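Local atomic coordinates of G/U mismatch-specific DNA glycosylase (Deinococcus radiodurans, PDB entry 2C2Q), a protein that belongs to the uracil-DNA glycosylase superfamily and folds as a compact alpha/beta domain around a central, mostly parallel sheet. Residues T33-G37 with I38-A42; A95-G98 with E99-R102; G135-Y139 with G140-Q144. The protein carries 1 engineered substitution. All blocks are in the same frame, centred on the assembly; numbering follows the deposited sequence.

Contact 1: T33-G37 with I38-A42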
loop_
_atom_site.group_PDB
_atom_site.type_symbol
_atom_site.label_atom_id
_atom_site.label_comp_id
_atom_site.label_asym_id
_atom_site.label_seq_id
_atom_site.Cartn_x
_atom_site.Cartn_y
_atom_site.Cartn_z
ATOM N N THR A 33 1.896 -0.879 6.750
ATOM C CA THR A 33 3.029 -1.012 7.713
ATOM C C THR A 33 3.519 -2.472 7.755
ATOM O O THR A 33 4.701 -2.784 7.499
ATOM C CB THR A 33 2.517 -0.599 9.099
ATOM O OG1 THR A 33 1.223 -1.168 9.290
ATOM C CG2 THR A 33 2.251 0.956 9.154
ATOM N N ALA A 34 2.594 -3.372 8.078
ATOM C CA ALA A 34 2.856 -4.788 8.295
ATOM C C ALA A 34 1.517 -5.476 8.334
ATOM O O ALA A 34 0.473 -4.818 8.650
ATOM C CB ALA A 34 3.567 -5.036 9.610
ATOM N N PRO A 35 1.506 -6.756 8.037
ATOM C CA PRO A 35 0.224 -7.512 8.141
ATOM C C PRO A 35 -0.202 -7.556 9.612
ATOM O O PRO A 35 0.654 -7.747 10.512
ATOM C CB PRO A 35 0.586 -8.908 7.618
ATOM C CG PRO A 35 2.158 -9.012 8.057
ATOM C CD PRO A 35 2.658 -7.634 7.643
ATOM N N SER A 36 -1.458 -7.234 9.890
ATOM C CA SER A 36 -2.028 -7.618 11.204
ATOM C C SER A 36 -1.875 -9.124 11.458
ATOM O O SER A 36 -1.675 -9.948 10.542
ATOM C CB SER A 36 -3.546 -7.230 11.323
ATOM O OG SER A 36 -4.288 -8.118 10.484
ATOM N N GLY A 37 -2.057 -9.539 12.726
ATOM C CA GLY A 37 -2.070 -10.986 13.005
ATOM C C GLY A 37 -3.080 -11.734 12.228
ATOM O O GLY A 37 -2.828 -12.817 11.696
ATOM N N ILE A 38 -4.280 -11.168 12.112
ATOM C CA ILE A 38 -5.298 -11.845 11.337
ATOM C C ILE A 38 -4.865 -11.979 9.855
ATOM O O ILE A 38 -5.055 -13.034 9.245
ATOM C CB ILE A 38 -6.673 -11.007 11.447
ATOM C CG1 ILE A 38 -7.252 -11.170 12.884
ATOM C CG2 ILE A 38 -7.698 -11.440 10.378
ATOM C CD1 ILE A 38 -8.429 -10.106 13.113
ATOM N N SER A 39 -4.311 -10.910 9.288
ATOM C CA SER A 39 -3.824 -10.932 7.890
ATOM C C SER A 39 -2.714 -12.001 7.674
ATOM O O SER A 39 -2.753 -12.741 6.716
ATOM C CB SER A 39 -3.347 -9.550 7.480
ATOM O OG SER A 39 -4.489 -8.661 7.444
ATOM N N ALA A 40 -1.788 -12.039 8.607
ATOM C CA ALA A 40 -0.669 -13.012 8.556
ATOM C C ALA A 40 -1.218 -14.447 8.634
ATOM O O ALA A 40 -0.823 -15.309 7.871
ATOM C CB ALA A 40 0.272 -12.758 9.660
ATOM N N ARG A 41 -2.136 -14.704 9.578
ATOM C CA ARG A 41 -2.747 -16.028 9.684
ATOM C C ARG A 41 -3.542 -16.434 8.487
ATOM O O ARG A 41 -3.422 -17.575 8.050
ATOM C CB ARG A 41 -3.590 -16.128 10.942
ATOM C CG ARG A 41 -2.698 -16.073 12.147
ATOM C CD ARG A 41 -3.380 -16.519 13.411
ATOM N NE ARG A 41 -4.656 -15.829 13.607
ATOM C CZ ARG A 41 -4.785 -14.614 14.131
ATOM N NH1 ARG A 41 -3.715 -13.919 14.517
ATOM N NH2 ARG A 41 -5.993 -14.107 14.284
ATOM N N ALA A 42 -4.298 -15.492 7.898
ATOM C CA ALA A 42 -5.043 -15.739 6.668
ATOM C C ALA A 42 -4.127 -15.762 5.408
ATOM O O ALA A 42 -4.605 -16.123 4.352
ATOM C CB ALA A 42 -6.124 -14.676 6.487
HETATM O O HOH W 1 -3.243 -6.155 8.007
#

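Contact 2: A95-G98 with E99-R102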
loop_
_atom_site.group_PDB
_atom_site.type_symbol
_atom_site.label_atom_id
_atom_site.label_comp_id
_atom_site.label_asym_id
_atom_site.label_seq_id
_atom_site.Cartn_x
_atom_site.Cartn_y
_atom_site.Cartn_z
ATOM N N ALA A 95 4.158 -2.305 18.260
ATOM C CA ALA A 95 4.641 -3.520 18.890
ATOM C C ALA A 95 5.753 -4.191 18.081
ATOM O O ALA A 95 6.387 -5.117 18.550
ATOM C CB ALA A 95 3.501 -4.467 19.095
ATOM N N LEU A 96 5.983 -3.724 16.846
ATOM C CA LEU A 96 6.909 -4.421 15.978
ATOM C C LEU A 96 8.324 -4.192 16.508
ATOM O O LEU A 96 8.604 -3.085 16.925
ATOM C CB LEU A 96 6.804 -3.854 14.552
ATOM C CG LEU A 96 5.526 -4.251 13.755
ATOM C CD1 LEU A 96 5.557 -3.618 12.368
ATOM C CD2 LEU A 96 5.310 -5.761 13.626
ATOM N N PRO A 97 9.199 -5.191 16.446
ATOM C CA PRO A 97 10.636 -4.980 16.770
ATOM C C PRO A 97 11.229 -4.017 15.729
ATOM O O PRO A 97 10.781 -4.018 14.607
ATOM C CB PRO A 97 11.276 -6.362 16.607
ATOM C CG PRO A 97 10.268 -7.258 15.991
ATOM C CD PRO A 97 8.918 -6.552 15.951
ATOM N N GLY A 98 12.234 -3.238 16.106
ATOM C CA GLY A 98 12.785 -2.210 15.216
ATOM C C GLY A 98 13.271 -2.770 13.894
ATOM O O GLY A 98 13.096 -2.155 12.855
ATOM N N GLU A 99 13.869 -3.946 13.914
ATOM C CA GLU A 99 14.398 -4.567 12.706
ATOM C C GLU A 99 13.294 -4.998 11.708
ATOM O O GLU A 99 13.576 -5.384 10.594
ATOM C CB GLU A 99 15.287 -5.772 13.076
ATOM C CG GLU A 99 14.577 -6.856 13.857
ATOM C CD GLU A 99 14.646 -6.694 15.390
ATOM O OE1 GLU A 99 14.728 -5.554 15.969
ATOM O OE2 GLU A 99 14.597 -7.751 16.028
ATOM N N ALA A 100 12.025 -4.919 12.140
ATOM C CA ALA A 100 10.918 -5.281 11.244
ATOM C C ALA A 100 10.811 -4.391 9.982
ATOM O O ALA A 100 10.420 -4.887 8.923
ATOM C CB ALA A 100 9.564 -5.219 12.011
ATOM N N TRP A 101 11.141 -3.120 10.113
ATOM C CA TRP A 101 10.906 -2.116 9.090
ATOM C C TRP A 101 12.023 -2.156 8.064
ATOM O O TRP A 101 13.195 -1.905 8.426
ATOM C CB TRP A 101 10.891 -0.731 9.708
ATOM C CG TRP A 101 9.970 -0.565 10.853
ATOM C CD1 TRP A 101 10.285 -0.577 12.196
ATOM C CD2 TRP A 101 8.548 -0.367 10.775
ATOM N NE1 TRP A 101 9.147 -0.404 12.951
ATOM C CE2 TRP A 101 8.061 -0.270 12.114
ATOM C CE3 TRP A 101 7.636 -0.276 9.714
ATOM C CZ2 TRP A 101 6.716 -0.058 12.411
ATOM C CZ3 TRP A 101 6.265 -0.043 10.023
ATOM C CH2 TRP A 101 5.830 0.035 11.356
ATOM N N ARG A 102 11.672 -2.414 6.796
ATOM C CA ARG A 102 12.672 -2.474 5.702
ATOM C C ARG A 102 12.326 -1.587 4.499
ATOM O O ARG A 102 12.078 -2.109 3.392
ATOM C CB ARG A 102 12.986 -3.931 5.281
ATOM C CG ARG A 102 13.461 -4.852 6.427
ATOM C CD ARG A 102 14.831 -4.411 6.997
ATOM N NE ARG A 102 15.770 -4.325 5.869
ATOM C CZ ARG A 102 16.440 -5.388 5.363
ATOM N NH1 ARG A 102 16.303 -6.606 5.908
ATOM N NH2 ARG A 102 17.217 -5.240 4.297
HETATM O O HOH W 2 9.550 -0.809 15.829
HETATM O O HOH W 3 14.536 -1.997 10.644
#

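Contact 3: G135-Y139 with G140-Q144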
loop_
_atom_site.group_PDB
_atom_site.type_symbol
_atom_site.label_atom_id
_atom_site.label_comp_id
_atom_site.label_asym_id
_atom_site.label_seq_id
_atom_site.Cartn_x
_atom_site.Cartn_y
_atom_site.Cartn_z
ATOM N N GLY A 135 3.423 13.699 11.859
ATOM C CA GLY A 135 2.825 15.021 12.080
ATOM C C GLY A 135 3.091 15.987 10.949
ATOM O O GLY A 135 2.322 16.933 10.740
ATOM N N LYS A 136 4.169 15.725 10.205
ATOM C CA LYS A 136 4.555 16.497 9.018
ATOM C C LYS A 136 3.973 16.037 7.662
ATOM O O LYS A 136 4.180 16.708 6.625
ATOM C CB LYS A 136 6.091 16.537 8.933
ATOM C CG LYS A 136 6.729 17.740 9.646
ATOM C CD LYS A 136 6.341 17.834 11.118
ATOM C CE LYS A 136 6.779 19.181 11.700
ATOM N NZ LYS A 136 5.878 19.609 12.803
ATOM N N LEU A 137 3.262 14.913 7.632
ATOM C CA LEU A 137 2.784 14.387 6.357
ATOM C C LEU A 137 1.333 14.746 6.104
ATOM O O LEU A 137 0.456 14.363 6.887
ATOM C CB LEU A 137 2.954 12.855 6.311
ATOM C CG LEU A 137 4.399 12.370 6.321
ATOM C CD1 LEU A 137 4.526 10.898 6.672
ATOM C CD2 LEU A 137 5.076 12.718 5.005
ATOM N N PRO A 138 1.047 15.474 5.026
ATOM C CA PRO A 138 -0.349 15.643 4.615
ATOM C C PRO A 138 -0.840 14.364 3.924
ATOM O O PRO A 138 -0.013 13.586 3.463
ATOM C CB PRO A 138 -0.274 16.821 3.630
ATOM C CG PRO A 138 1.077 16.649 2.982
ATOM C CD PRO A 138 1.971 16.198 4.129
ATOM N N TYR A 139 -2.150 14.163 3.885
ATOM C CA TYR A 139 -2.775 13.134 3.067
ATOM C C TYR A 139 -2.810 13.572 1.597
ATOM O O TYR A 139 -2.910 14.769 1.298
ATOM C CB TYR A 139 -4.189 12.907 3.554
ATOM C CG TYR A 139 -4.245 12.232 4.908
ATOM C CD1 TYR A 139 -3.622 11.008 5.114
ATOM C CD2 TYR A 139 -4.892 12.840 5.999
ATOM C CE1 TYR A 139 -3.655 10.371 6.345
ATOM C CE2 TYR A 139 -4.940 12.212 7.249
ATOM C CZ TYR A 139 -4.327 10.960 7.404
ATOM O OH TYR A 139 -4.343 10.311 8.608
ATOM N N GLY A 140 -2.765 12.612 0.675
ATOM C CA GLY A 140 -2.764 12.916 -0.759
ATOM C C GLY A 140 -1.384 12.837 -1.388
ATOM O O GLY A 140 -0.422 12.309 -0.791
ATOM N N PRO A 141 -1.239 13.401 -2.596
ATOM C CA PRO A 141 0.023 13.314 -3.280
ATOM C C PRO A 141 1.031 14.050 -2.510
ATOM O O PRO A 141 0.715 15.075 -1.896
ATOM C CB PRO A 141 -0.200 14.023 -4.630
ATOM C CG PRO A 141 -1.564 14.283 -4.727
ATOM C CD PRO A 141 -2.247 14.139 -3.367
ATOM N N GLN A 142 2.238 13.545 -2.522
ATOM C CA GLN A 142 3.323 14.206 -1.857
ATOM C C GLN A 142 4.156 14.933 -2.903
ATOM O O GLN A 142 4.170 14.528 -4.065
ATOM C CB GLN A 142 4.162 13.198 -1.120
ATOM C CG GLN A 142 3.332 12.319 -0.169
ATOM C CD GLN A 142 2.848 13.101 1.077
ATOM O OE1 GLN A 142 3.662 13.558 1.893
ATOM N NE2 GLN A 142 1.548 13.237 1.213
ATOM N N PRO A 143 4.787 16.052 -2.531
ATOM C CA PRO A 143 5.858 16.600 -3.365
ATOM C C PRO A 143 6.791 15.461 -3.771
ATOM O O PRO A 143 7.096 14.590 -2.944
ATOM C CB PRO A 143 6.557 17.582 -2.415
ATOM C CG PRO A 143 5.411 18.139 -1.621
ATOM C CD PRO A 143 4.503 16.928 -1.369
ATOM N N GLN A 144 7.182 15.450 -5.045
ATOM C CA GLN A 144 8.110 14.465 -5.597
ATOM C C GLN A 144 9.511 14.497 -4.898
ATOM O O GLN A 144 10.271 15.446 -5.117
ATOM C CB GLN A 144 8.208 14.709 -7.123
ATOM C CG GLN A 144 8.672 13.528 -7.961
ATOM C CD GLN A 144 7.800 12.284 -7.817
ATOM O OE1 GLN A 144 6.549 12.405 -7.693
ATOM N NE2 GLN A 144 8.396 11.187 -7.830
HETATM O O HOH W 4 -1.375 16.271 -0.714
#

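Contact 1: T33-G37 with I38-A42
S36 and S39 meet at an N-cap: the loop leaving strand 28-32 turns at S36 into helix 37-42, and the serine hydroxyl closes the first turn. S36 OG accepts from S39 N at 3.0 Å in a nearly straight bond (165°). This reach depends on the first torsion of S36 (chi1 72°), which sets the hydroxyl between backbone N and carbonyl carbon and turns it back over the helix end. A capping box would return a bond from the S39 side chain to S36 N, but here a water stands in the gap. It accepts from S36 N at 2.8 Å and is hydrogen-bonded to S39 OG, which is also bonded to A47 N.

The tightly packed side lies around P35, S39 and A40. P35 CB sits 4.0 Å from S39 CB and touches A40 CB, so the residue before the cap packs on the first turn of the helix. Beside them the regular helical bonds begin, A40 N to S36 O at 2.9 Å and R41 N to G37 O. An acetate ion, probably from the crystallisation liquor, lies about 4 Å from the P35 side chain; such ions can mark pockets.

On the solvent side the longer side chains lead outward. I38 lays only the root of its side chain near S36 and sends its end away. R41 is exposed, yet bent at chi3 (-51°), and its guanidinium folds back so that G37 O lies over a face of the group. The close approaches here are non-bonded: R41 NH1 comes within 3.2 Å of G37 O without the angle for a hydrogen bond, and R41 CG passes 3.3 Å from G37 O.

Contact 2: A95-G98 with E99-R102
A short 3-10 turn, in the long loop between strand 80-84 and helix 103-113, brings L96 and P97 against A100 and W101. Its backbone bond runs from A100 N to P97 O at 2.9 Å, with the donor well above the carbonyl plane. The apolar side of the turn is built by L96: its CB meets A100 CB at 4.0 Å, while CD1 reaches over one face of the indole in a CH-pi contact, 4.0 Å from the centroid of the six-membered ring and 24° off its normal. The two side chains cross at about a right angle. W101 CG lies beside its own backbone N (chi1 -53°), which brings the ring back beside the turn, against L96, with G98 O near the ring plane at its edge, 3.3 Å from W101 CD1.

Two waters link the polar groups of the turn. One donates to L96 O and accepts from W101 NE1 at 2.9 Å, lying in the indole plane; the other donates to both G98 O and W101 O. On the solvent-facing side E99 doubles back at chi2, and its carboxylate carbon CD rests 3.6 Å from P97 CB.

Around the turn, A100 and P97 lean on H89. W101 packs on V85 and on R124 and E128 of helix 123-130, and R102, N-cap of helix 103-113, forms a salt bridge with D104.

Contact 3: G135-Y139 with G140-Q144
The amide nitrogen of Q142 holds two backbone carbonyls at once. Q142 NE2 donates to P138 O at 2.8 Å, a somewhat bent bond (144°), and to G140 O at 3.0 Å in a nearly straight one (172°). G140 O lies in the amide plane and P138 O is tilted from it, so each N-H can serve one carbonyl. The bend at chi2 (-72°) folds the Q142 chain back into the turn to make this possible. Beside the nitrogen, Q142 OE1 rests against carbon: L137 CD2 at 3.5 Å and P138 CD at 3.9 Å. L137 is buried against helix 123-130.

A water donates to both Y139 O and P141 O, bridging the turn a second time; the Y139 ring, turned away, forms a cation-pi contact with K123. At the backbone angles of G140 a side chain would jam against Y139 O, so glycine suits the place where the chain turns into edge strand 140-141, antiparallel to 153-156.

One primary amide thus spans the bend from inside: its two bonds settle which end is nitrogen and should restrict its rotation, with the oxygen turned toward apolar L137 and P138.

How the contacts relate
Contacts 1, 2 and 3 follow one another along the chain, all in the part that carries the superfamily's sequence. Contact 1 follows strand 28-32 and contact 2 lies in the loop beyond the neighbouring strand 80-84. Their centres are about 14 Å apart and they touch, A34 CB meeting L96 CD1 and T33 CB meeting the W101 ring, so they form one continuous patch of loops. Contact 3 instead shapes the entry to strand 140-141, at the opposite edge of the sheet from 80-84. Its centre is about 26 Å from that of contact 1, across the chain's centre, and about 23 Å from that of contact 2. Contacts 2 and 3 share helix 123-130, which packs on W101 and L137.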